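Local atomic coordinates of histone-lysine N-methyltransferase family member SUVH9 (Arabidopsis thaliana, PDB entry 4NJ5), a protein that acts in gene silencing, lacking methyltransferase activity itself but possibly binding methylated DNA and recruiting RNA polymerase V to chromatin. Residues E9-Y23 / P76-E89. Residues are numbered along the deposited sequence; the frame is centred on the assembly and turned at random.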
ATOM      1  N   GLU A   9       2.938 -16.928 -14.415  1.00 49.74           N
ATOM      2  CA  GLU A   9       2.923 -15.492 -14.163  1.00 49.63           C
ATOM      3  C   GLU A   9       2.275 -15.232 -12.807  1.00 44.70           C
ATOM      4  O   GLU A   9       2.785 -14.462 -11.992  1.00 40.26           O
ATOM      5  CB  GLU A   9       2.147 -14.779 -15.275  1.00 66.23           C
ATOM      6  CG  GLU A   9       2.624 -13.366 -15.558  1.00 70.71           C
ATOM      7  CD  GLU A   9       4.097 -13.322 -15.909  1.00 74.44           C
ATOM      8  OE1 GLU A   9       4.534 -14.147 -16.739  1.00 77.64           O
ATOM      9  OE2 GLU A   9       4.820 -12.470 -15.349  1.00 72.53           O
ATOM     10  N   ARG A  10       1.148 -15.902 -12.585  1.00 47.03           N
ATOM     11  CA  ARG A  10       0.414 -15.842 -11.326  1.00 48.67           C
ATOM     12  C   ARG A  10       1.272 -16.354 -10.178  1.00 47.04           C
ATOM     13  O   ARG A  10       1.250 -15.799  -9.077  1.00 50.17           O
ATOM     14  CB  ARG A  10      -0.864 -16.683 -11.439  1.00 63.18           C
ATOM     15  CG  ARG A  10      -1.523 -17.047 -10.122  1.00 70.01           C
ATOM     16  CD  ARG A  10      -2.487 -15.968  -9.651  1.00 74.70           C
ATOM     17  NE  ARG A  10      -3.371 -16.450  -8.591  1.00 77.41           N
ATOM     18  CZ  ARG A  10      -4.428 -15.785  -8.139  1.00 77.49           C
ATOM     19  NH1 ARG A  10      -4.743 -14.604  -8.654  1.00 77.01           N
ATOM     20  NH2 ARG A  10      -5.175 -16.301  -7.173  1.00 77.17           N
ATOM     21  N   GLN A  11       2.032 -17.412 -10.439  1.00 43.21           N
ATOM     22  CA  GLN A  11       2.947 -17.957  -9.441  1.00 44.66           C
ATOM     23  C   GLN A  11       4.031 -16.955  -9.047  1.00 32.97           C
ATOM     24  O   GLN A  11       4.338 -16.790  -7.866  1.00 31.59           O
ATOM     25  CB  GLN A  11       3.548 -19.272  -9.946  1.00 66.59           C
ATOM     26  CG  GLN A  11       2.505 -20.366 -10.112  1.00 72.29           C
ATOM     27  CD  GLN A  11       3.042 -21.640 -10.738  1.00 77.35           C
ATOM     28  OE1 GLN A  11       3.648 -21.619 -11.810  1.00 78.07           O
ATOM     29  NE2 GLN A  11       2.816 -22.761 -10.066  1.00 79.16           N
ATOM     30  N   PHE A  12       4.599 -16.290 -10.045  1.00 32.73           N
ATOM     31  CA  PHE A  12       5.564 -15.222  -9.817  1.00 35.14           C
ATOM     32  C   PHE A  12       4.960 -14.093  -8.978  1.00 32.69           C
ATOM     33  O   PHE A  12       5.575 -13.609  -8.017  1.00 27.05           O
ATOM     34  CB  PHE A  12       6.068 -14.664 -11.155  1.00 45.51           C
ATOM     35  CG  PHE A  12       6.971 -15.600 -11.908  1.00 52.50           C
ATOM     36  CD1 PHE A  12       7.998 -16.277 -11.262  1.00 54.91           C
ATOM     37  CD2 PHE A  12       6.798 -15.795 -13.270  1.00 56.98           C
ATOM     38  CE1 PHE A  12       8.833 -17.132 -11.966  1.00 58.59           C
ATOM     39  CE2 PHE A  12       7.628 -16.655 -13.976  1.00 59.25           C
ATOM     40  CZ  PHE A  12       8.645 -17.320 -13.324  1.00 59.74           C
ATOM     41  N   ARG A  13       3.751 -13.676  -9.347  1.00 34.37           N
ATOM     42  CA  ARG A  13       3.065 -12.591  -8.645  1.00 28.58           C
ATOM     43  C   ARG A  13       2.828 -12.965  -7.182  1.00 28.04           C
ATOM     44  O   ARG A  13       2.966 -12.131  -6.279  1.00 33.97           O
ATOM     45  CB  ARG A  13       1.743 -12.252  -9.345  1.00 28.03           C
ATOM     46  CG  ARG A  13       1.076 -10.971  -8.879  1.00 30.66           C
ATOM     47  CD  ARG A  13       2.024  -9.778  -8.922  1.00 29.84           C
ATOM     48  NE  ARG A  13       1.309  -8.514  -8.745  1.00 30.56           N
ATOM     49  CZ  ARG A  13       1.892  -7.330  -8.583  1.00 27.53           C
ATOM     50  NH1 ARG A  13       1.147  -6.244  -8.434  1.00 24.24           N
ATOM     51  NH2 ARG A  13       3.217  -7.228  -8.568  1.00 26.73           N
ATOM     52  N   GLU A  14       2.502 -14.233  -6.956  1.00 27.96           N
ATOM     53  CA  GLU A  14       2.287 -14.737  -5.606  1.00 27.68           C
ATOM     54  C   GLU A  14       3.579 -14.729  -4.789  1.00 29.04           C
ATOM     55  O   GLU A  14       3.591 -14.290  -3.630  1.00 28.65           O
ATOM     56  CB  GLU A  14       1.688 -16.145  -5.657  1.00 29.75           C
ATOM     57  CG  GLU A  14       1.084 -16.612  -4.348  1.00 45.47           C
ATOM     58  CD  GLU A  14      -0.201 -15.879  -3.984  1.00 46.04           C
ATOM     59  OE1 GLU A  14      -0.734 -16.143  -2.887  1.00 48.43           O
ATOM     60  OE2 GLU A  14      -0.684 -15.049  -4.784  1.00 44.42           O
ATOM     61  N   HIS A  15       4.666 -15.206  -5.393  1.00 27.50           N
ATOM     62  CA  HIS A  15       5.966 -15.152  -4.727  1.00 28.84           C
ATOM     63  C   HIS A  15       6.310 -13.723  -4.307  1.00 26.55           C
ATOM     64  O   HIS A  15       6.723 -13.488  -3.163  1.00 26.36           O
ATOM     65  CB  HIS A  15       7.088 -15.728  -5.596  1.00 31.95           C
ATOM     66  CG  HIS A  15       8.448 -15.570  -4.988  1.00 35.90           C
ATOM     67  ND1 HIS A  15       8.885 -16.337  -3.931  1.00 35.12           N
ATOM     68  CD2 HIS A  15       9.457 -14.711  -5.272  1.00 34.37           C
ATOM     69  CE1 HIS A  15      10.110 -15.967  -3.596  1.00 30.65           C
ATOM     70  NE2 HIS A  15      10.479 -14.984  -4.394  1.00 32.28           N
ATOM     71  N   VAL A  16       6.133 -12.776  -5.226  1.00 24.29           N
ATOM     72  CA  VAL A  16       6.394 -11.368  -4.913  1.00 24.09           C
ATOM     73  C   VAL A  16       5.517 -10.878  -3.762  1.00 26.73           C
ATOM     74  O   VAL A  16       5.981 -10.150  -2.878  1.00 26.62           O
ATOM     75  CB  VAL A  16       6.186 -10.455  -6.141  1.00 22.39           C
ATOM     76  CG1 VAL A  16       6.095  -8.994  -5.722  1.00 20.99           C
ATOM     77  CG2 VAL A  16       7.304 -10.655  -7.144  1.00 22.96           C
ATOM     78  N   ARG A  17       4.251 -11.287  -3.776  1.00 27.58           N
ATOM     79  CA  ARG A  17       3.320 -10.924  -2.712  1.00 25.06           C
ATOM     80  C   ARG A  17       3.856 -11.363  -1.343  1.00 23.09           C
ATOM     81  O   ARG A  17       3.980 -10.549  -0.413  1.00 21.36           O
ATOM     82  CB  ARG A  17       1.951 -11.550  -2.986  1.00 27.33           C
ATOM     83  CG  ARG A  17       0.831 -11.025  -2.113  1.00 28.29           C
ATOM     84  CD  ARG A  17      -0.525 -11.541  -2.583  1.00 30.34           C
ATOM     85  NE  ARG A  17      -0.712 -12.967  -2.329  1.00 31.89           N
ATOM     86  CZ  ARG A  17      -1.141 -13.467  -1.173  1.00 35.79           C
ATOM     87  NH1 ARG A  17      -1.419 -12.654  -0.163  1.00 38.74           N
ATOM     88  NH2 ARG A  17      -1.288 -14.777  -1.025  1.00 33.39           N
ATOM     89  N   LYS A  18       4.198 -12.644  -1.236  1.00 22.86           N
ATOM     90  CA  LYS A  18       4.766 -13.181   0.002  1.00 24.14           C
ATOM     91  C   LYS A  18       6.052 -12.455   0.422  1.00 23.48           C
ATOM     92  O   LYS A  18       6.268 -12.172   1.611  1.00 22.07           O
ATOM     93  CB  LYS A  18       5.036 -14.682  -0.136  1.00 36.83           C
ATOM     94  CG  LYS A  18       3.784 -15.546  -0.166  1.00 41.75           C
ATOM     95  CD  LYS A  18       3.086 -15.539   1.184  1.00 49.91           C
ATOM     96  CE  LYS A  18       1.793 -16.341   1.150  1.00 57.41           C
ATOM     97  NZ  LYS A  18       2.025 -17.779   0.823  1.00 63.24           N
ATOM     98  N   THR A  19       6.899 -12.152  -0.556  1.00 22.23           N
ATOM     99  CA  THR A  19       8.150 -11.470  -0.262  1.00 21.75           C
ATOM    100  C   THR A  19       7.887 -10.100   0.349  1.00 20.58           C
ATOM    101  O   THR A  19       8.507  -9.728   1.349  1.00 20.51           O
ATOM    102  CB  THR A  19       9.034 -11.302  -1.515  1.00 21.86           C
ATOM    103  OG1 THR A  19       9.277 -12.583  -2.112  1.00 23.26           O
ATOM    104  CG2 THR A  19      10.363 -10.663  -1.137  1.00 21.61           C
ATOM    105  N   ARG A  20       6.965  -9.353  -0.246  1.00 20.18           N
ATOM    106  CA  ARG A  20       6.660  -8.017   0.250  1.00 21.28           C
ATOM    107  C   ARG A  20       6.039  -8.069   1.643  1.00 21.59           C
ATOM    108  O   ARG A  20       6.338  -7.226   2.502  1.00 20.74           O
ATOM    109  CB  ARG A  20       5.777  -7.247  -0.736  1.00 18.77           C
ATOM    110  CG  ARG A  20       6.476  -6.957  -2.065  1.00 18.68           C
ATOM    111  CD  ARG A  20       5.839  -5.794  -2.815  1.00 18.34           C
ATOM    112  NE  ARG A  20       6.040  -4.518  -2.131  1.00 25.94           N
ATOM    113  CZ  ARG A  20       5.755  -3.333  -2.663  1.00 23.89           C
ATOM    114  NH1 ARG A  20       5.264  -3.257  -3.893  1.00 21.44           N
ATOM    115  NH2 ARG A  20       5.969  -2.223  -1.970  1.00 17.50           N
ATOM    116  N   MET A  21       5.194  -9.072   1.870  1.00 20.80           N
ATOM    117  CA  MET A  21       4.608  -9.265   3.196  1.00 21.37           C
ATOM    118  C   MET A  21       5.685  -9.497   4.256  1.00 22.25           C
ATOM    119  O   MET A  21       5.641  -8.915   5.352  1.00 20.57           O
ATOM    120  CB  MET A  21       3.622 -10.428   3.185  1.00 22.55           C
ATOM    121  CG  MET A  21       2.173 -10.005   3.098  1.00 21.44           C
ATOM    122  SD  MET A  21       1.085 -11.390   3.467  1.00 26.57           S
ATOM    123  CE  MET A  21       1.375 -12.412   2.026  1.00 27.34           C
ATOM    124  N   ILE A  22       6.656 -10.344   3.920  1.00 21.03           N
ATOM    125  CA  ILE A  22       7.783 -10.580   4.813  1.00 21.71           C
ATOM    126  C   ILE A  22       8.567  -9.296   5.071  1.00 23.48           C
ATOM    127  O   ILE A  22       8.850  -8.956   6.222  1.00 21.70           O
ATOM    128  CB  ILE A  22       8.736 -11.656   4.265  1.00 25.38           C
ATOM    129  CG1 ILE A  22       8.084 -13.038   4.349  1.00 28.10           C
ATOM    130  CG2 ILE A  22      10.048 -11.653   5.039  1.00 24.99           C
ATOM    131  CD1 ILE A  22       8.999 -14.169   3.917  1.00 27.52           C
ATOM    132  N   TYR A  23       8.904  -8.578   4.003  1.00 20.57           N
ATOM    133  CA  TYR A  23       9.689  -7.352   4.142  1.00 21.43           C
ATOM    134  C   TYR A  23       9.021  -6.329   5.069  1.00 20.14           C
ATOM    135  O   TYR A  23       9.624  -5.881   6.052  1.00 20.77           O
ATOM    136  CB  TYR A  23       9.987  -6.730   2.774  1.00 20.82           C
ATOM    137  CG  TYR A  23      10.797  -5.455   2.857  1.00 20.16           C
ATOM    138  CD1 TYR A  23      12.175  -5.492   3.039  1.00 20.63           C
ATOM    139  CD2 TYR A  23      10.183  -4.216   2.755  1.00 19.26           C
ATOM    140  CE1 TYR A  23      12.916  -4.329   3.118  1.00 20.26           C
ATOM    141  CE2 TYR A  23      10.916  -3.048   2.836  1.00 20.12           C
ATOM    142  CZ  TYR A  23      12.281  -3.110   3.016  1.00 19.83           C
ATOM    143  OH  TYR A  23      13.007  -1.946   3.096  1.00 20.03           O
ATOM    144  N   PRO A  76      10.090 -11.020 -12.986  1.00 27.27           N
ATOM    145  CA  PRO A  76       8.843 -11.788 -12.923  1.00 28.28           C
ATOM    146  C   PRO A  76       8.102 -11.544 -11.617  1.00 28.71           C
ATOM    147  O   PRO A  76       8.701 -11.645 -10.545  1.00 26.11           O
ATOM    148  CB  PRO A  76       9.323 -13.241 -13.003  1.00 38.31           C
ATOM    149  CG  PRO A  76      10.640 -13.160 -13.705  1.00 38.28           C
ATOM    150  CD  PRO A  76      11.258 -11.886 -13.216  1.00 35.27           C
ATOM    151  N   GLY A  77       6.821 -11.204 -11.715  1.00 33.39           N
ATOM    152  CA  GLY A  77       6.007 -10.944 -10.541  1.00 31.61           C
ATOM    153  C   GLY A  77       5.949  -9.477 -10.159  1.00 28.64           C
ATOM    154  O   GLY A  77       5.077  -9.065  -9.400  1.00 29.92           O
ATOM    155  N   VAL A  78       6.886  -8.686 -10.670  1.00 24.46           N
ATOM    156  CA  VAL A  78       6.888  -7.251 -10.412  1.00 23.51           C
ATOM    157  C   VAL A  78       6.350  -6.524 -11.632  1.00 26.41           C
ATOM    158  O   VAL A  78       6.936  -6.582 -12.710  1.00 25.04           O
ATOM    159  CB  VAL A  78       8.293  -6.725 -10.077  1.00 23.73           C
ATOM    160  CG1 VAL A  78       8.236  -5.234  -9.750  1.00 22.41           C
ATOM    161  CG2 VAL A  78       8.884  -7.505  -8.914  1.00 21.04           C
ATOM    162  N   GLN A  79       5.227  -5.842 -11.458  1.00 28.96           N
ATOM    163  CA  GLN A  79       4.522  -5.257 -12.585  1.00 30.38           C
ATOM    164  C   GLN A  79       4.689  -3.751 -12.627  1.00 27.83           C
ATOM    165  O   GLN A  79       4.969  -3.115 -11.610  1.00 24.13           O
ATOM    166  CB  GLN A  79       3.038  -5.604 -12.508  1.00 44.62           C
ATOM    167  CG  GLN A  79       2.763  -6.971 -11.922  1.00 50.53           C
ATOM    168  CD  GLN A  79       1.381  -7.481 -12.272  1.00 60.52           C
ATOM    169  OE1 GLN A  79       0.378  -7.028 -11.720  1.00 65.22           O
ATOM    170  NE2 GLN A  79       1.322  -8.426 -13.203  1.00 64.57           N
ATOM    171  N   VAL A  80       4.509  -3.187 -13.815  1.00 23.72           N
ATOM    172  CA  VAL A  80       4.518  -1.746 -13.983  1.00 23.38           C
ATOM    173  C   VAL A  80       3.463  -1.115 -13.084  1.00 23.21           C
ATOM    174  O   VAL A  80       2.309  -1.546 -13.067  1.00 24.16           O
ATOM    175  CB  VAL A  80       4.234  -1.356 -15.440  1.00 26.26           C
ATOM    176  CG1 VAL A  80       4.178   0.156 -15.580  1.00 24.74           C
ATOM    177  CG2 VAL A  80       5.296  -1.943 -16.355  1.00 29.94           C
ATOM    178  N   GLY A  81       3.871  -0.106 -12.323  1.00 22.19           N
ATOM    179  CA  GLY A  81       2.944   0.618 -11.478  1.00 22.24           C
ATOM    180  C   GLY A  81       3.062   0.238 -10.018  1.00 23.94           C
ATOM    181  O   GLY A  81       2.498   0.907  -9.153  1.00 26.72           O
ATOM    182  N   ASP A  82       3.785  -0.844  -9.742  1.00 20.57           N
ATOM    183  CA  ASP A  82       4.069  -1.216  -8.362  1.00 19.69           C
ATOM    184  C   ASP A  82       4.818  -0.078  -7.683  1.00 18.99           C
ATOM    185  O   ASP A  82       5.712   0.523  -8.277  1.00 18.83           O
ATOM    186  CB  ASP A  82       4.889  -2.504  -8.292  1.00 24.33           C
ATOM    187  CG  ASP A  82       4.079  -3.732  -8.650  1.00 27.64           C
ATOM    188  OD1 ASP A  82       2.837  -3.622  -8.737  1.00 31.62           O
ATOM    189  OD2 ASP A  82       4.681  -4.812  -8.835  1.00 27.87           O
ATOM    190  N   ILE A  83       4.431   0.226  -6.448  1.00 23.65           N
ATOM    191  CA  ILE A  83       5.070   1.292  -5.687  1.00 20.67           C
ATOM    192  C   ILE A  83       5.916   0.743  -4.548  1.00 21.21           C
ATOM    193  O   ILE A  83       5.634  -0.327  -4.001  1.00 17.74           O
ATOM    194  CB  ILE A  83       4.047   2.287  -5.109  1.00 19.23           C
ATOM    195  CG1 ILE A  83       3.014   1.549  -4.252  1.00 19.26           C
ATOM    196  CG2 ILE A  83       3.381   3.074  -6.228  1.00 19.98           C
ATOM    197  CD1 ILE A  83       2.084   2.469  -3.489  1.00 20.03           C
ATOM    198  N   PHE A  84       6.955   1.496  -4.202  1.00 17.69           N
ATOM    199  CA  PHE A  84       7.881   1.129  -3.140  1.00 17.44           C
ATOM    200  C   PHE A  84       8.253   2.387  -2.363  1.00 21.93           C
ATOM    201  O   PHE A  84       8.183   3.492  -2.898  1.00 20.37           O
ATOM    202  CB  PHE A  84       9.125   0.469  -3.737  1.00 17.18           C
ATOM    203  CG  PHE A  84       8.814  -0.726  -4.587  1.00 19.19           C
ATOM    204  CD1 PHE A  84       8.559  -0.583  -5.941  1.00 17.33           C
ATOM    205  CD2 PHE A  84       8.752  -1.991  -4.029  1.00 21.05           C
ATOM    206  CE1 PHE A  84       8.254  -1.681  -6.720  1.00 21.36           C
ATOM    207  CE2 PHE A  84       8.452  -3.094  -4.804  1.00 18.34           C
ATOM    208  CZ  PHE A  84       8.202  -2.938  -6.151  1.00 17.75           C
ATOM    209  N   PHE A  85       8.650   2.223  -1.105  1.00 24.17           N
ATOM    210  CA  PHE A  85       8.885   3.380  -0.241  1.00 24.08           C
ATOM    211  C   PHE A  85      10.345   3.584   0.147  1.00 19.31           C
ATOM    212  O   PHE A  85      10.706   4.619   0.700  1.00 20.20           O
ATOM    213  CB  PHE A  85       8.022   3.283   1.013  1.00 21.23           C
ATOM    214  CG  PHE A  85       6.557   3.184   0.725  1.00 21.40           C
ATOM    215  CD1 PHE A  85       5.875   4.257   0.178  1.00 21.98           C
ATOM    216  CD2 PHE A  85       5.859   2.017   1.000  1.00 24.80           C
ATOM    217  CE1 PHE A  85       4.520   4.173  -0.090  1.00 26.38           C
ATOM    218  CE2 PHE A  85       4.503   1.925   0.738  1.00 26.25           C
ATOM    219  CZ  PHE A  85       3.832   3.005   0.191  1.00 28.10           C
ATOM    220  N   PHE A  86      11.180   2.593  -0.139  1.00 19.75           N
ATOM    221  CA  PHE A  86      12.586   2.662   0.226  1.00 19.79           C
ATOM    222  C   PHE A  86      13.465   2.119  -0.891  1.00 25.70           C
ATOM    223  O   PHE A  86      13.055   1.229  -1.639  1.00 28.07           O
ATOM    224  CB  PHE A  86      12.847   1.869   1.512  1.00 19.64           C
ATOM    225  CG  PHE A  86      12.008   2.302   2.682  1.00 20.20           C
ATOM    226  CD1 PHE A  86      10.849   1.616   3.010  1.00 19.80           C
ATOM    227  CD2 PHE A  86      12.382   3.387   3.463  1.00 21.36           C
ATOM    228  CE1 PHE A  86      10.075   2.003   4.091  1.00 20.45           C
ATOM    229  CE2 PHE A  86      11.611   3.781   4.549  1.00 22.13           C
ATOM    230  CZ  PHE A  86      10.456   3.087   4.862  1.00 21.64           C
ATOM    231  N   ARG A  87      14.676   2.655  -0.998  1.00 21.30           N
ATOM    232  CA  ARG A  87      15.638   2.168  -1.977  1.00 19.17           C
ATOM    233  C   ARG A  87      15.977   0.698  -1.762  1.00 19.22           C
ATOM    234  O   ARG A  87      16.031  -0.073  -2.706  1.00 19.61           O
ATOM    235  CB  ARG A  87      16.913   3.008  -1.935  1.00 21.23           C
ATOM    236  CG  ARG A  87      16.746   4.439  -2.377  1.00 27.15           C
ATOM    237  CD  ARG A  87      16.489   4.525  -3.861  1.00 35.98           C
ATOM    238  NE  ARG A  87      17.493   5.324  -4.556  1.00 45.98           N
ATOM    239  CZ  ARG A  87      18.504   4.810  -5.246  1.00 49.44           C
ATOM    240  NH1 ARG A  87      19.376   5.603  -5.849  1.00 52.54           N
ATOM    241  NH2 ARG A  87      18.634   3.499  -5.333  1.00 48.34           N
ATOM    242  N   PHE A  88      16.203   0.317  -0.512  1.00 19.86           N
ATOM    243  CA  PHE A  88      16.612  -1.049  -0.192  1.00 23.16           C
ATOM    244  C   PHE A  88      15.525  -2.039  -0.593  1.00 27.54           C
ATOM    245  O   PHE A  88      15.803  -3.165  -1.026  1.00 28.23           O
ATOM    246  CB  PHE A  88      16.900  -1.168   1.299  1.00 22.99           C
ATOM    247  CG  PHE A  88      18.189  -1.866   1.615  1.00 28.33           C
ATOM    248  CD1 PHE A  88      18.266  -3.247   1.597  1.00 25.63           C
ATOM    249  CD2 PHE A  88      19.321  -1.138   1.947  1.00 30.67           C
ATOM    250  CE1 PHE A  88      19.452  -3.893   1.903  1.00 26.51           C
ATOM    251  CE2 PHE A  88      20.501  -1.778   2.253  1.00 33.61           C
ATOM    252  CZ  PHE A  88      20.566  -3.159   2.233  1.00 31.18           C
ATOM    253  N   GLU A  89      14.281  -1.599  -0.445  1.00 27.21           N
ATOM    254  CA  GLU A  89      13.126  -2.372  -0.873  1.00 24.85           C
ATOM    255  C   GLU A  89      13.278  -2.799  -2.334  1.00 27.17           C
ATOM    256  O   GLU A  89      12.955  -3.931  -2.693  1.00 29.03           O
ATOM    257  CB  GLU A  89      11.850  -1.545  -0.683  1.00 17.92           C
ATOM    258  CG  GLU A  89      10.570  -2.330  -0.811  1.00 17.64           C
ATOM    259  CD  GLU A  89       9.347  -1.524  -0.405  1.00 18.02           C
ATOM    260  OE1 GLU A  89       9.499  -0.329  -0.065  1.00 18.81           O
ATOM    261  OE2 GLU A  89       8.231  -2.086  -0.431  1.00 17.74           O
TER
HETATM  262  O   HOH W   1       8.412 -13.747  -8.860  1.00 36.57           O
HETATM  263  O   HOH W   2       7.387  -4.429   0.695  1.00 22.64           O
HETATM  264  O   HOH W   3       2.734  -1.844  -5.501  1.00 26.20           O
HETATM  265  O   HOH W   4       4.705  -5.580  -5.836  1.00 32.85           O
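The guanidinium of Arg-13 carries Gln-79 CG over the centre of one face, while its edge takes up Gly-77 O and the carboxylate of Asp-82. Arg-13 grips the nearly coplanar Asp-82 carboxylate (7°) end-on, NH1 to OD1 (3.1 Å) and NH2 to OD2 (2.8 Å), both oxygens met on the syn side; Arg-13 NH2 also donates to Gly-77 O at 2.7 Å. A bend at chi2 (52°) brings the guanidinium up to the loop. Gln-79 N bonds to Asp-82 OD2 as well. Replacing Arg-13 by an alanine removes both nitrogens and is likely to leave the Asp-82 carboxylate without its ion-pair mate and Gly-77 O without this donor. Arg-20 sets one face against Phe-84 CE2, the planes 15° apart, and at its edge NH1 and NH2 converge on Ile-83 O; Arg-20 NH2 also forms a salt bridge with Glu-89 OE2 (2.7 Å), in which the hydrogen bond is weak because it is bent. On the Phe-12 ring, Pro-76 CB sits over one face in a CH-pi contact, 3.6 Å from the centroid. Beside it, Gly-77 presses on Val-16 CG2, where a side chain would clash. Helix 8-35 is thus clamped by two arginines onto segment 76-89 of the SRA domain, whose strand 83-84 pairs antiparallel with strand 190-206 of the SRA sheet.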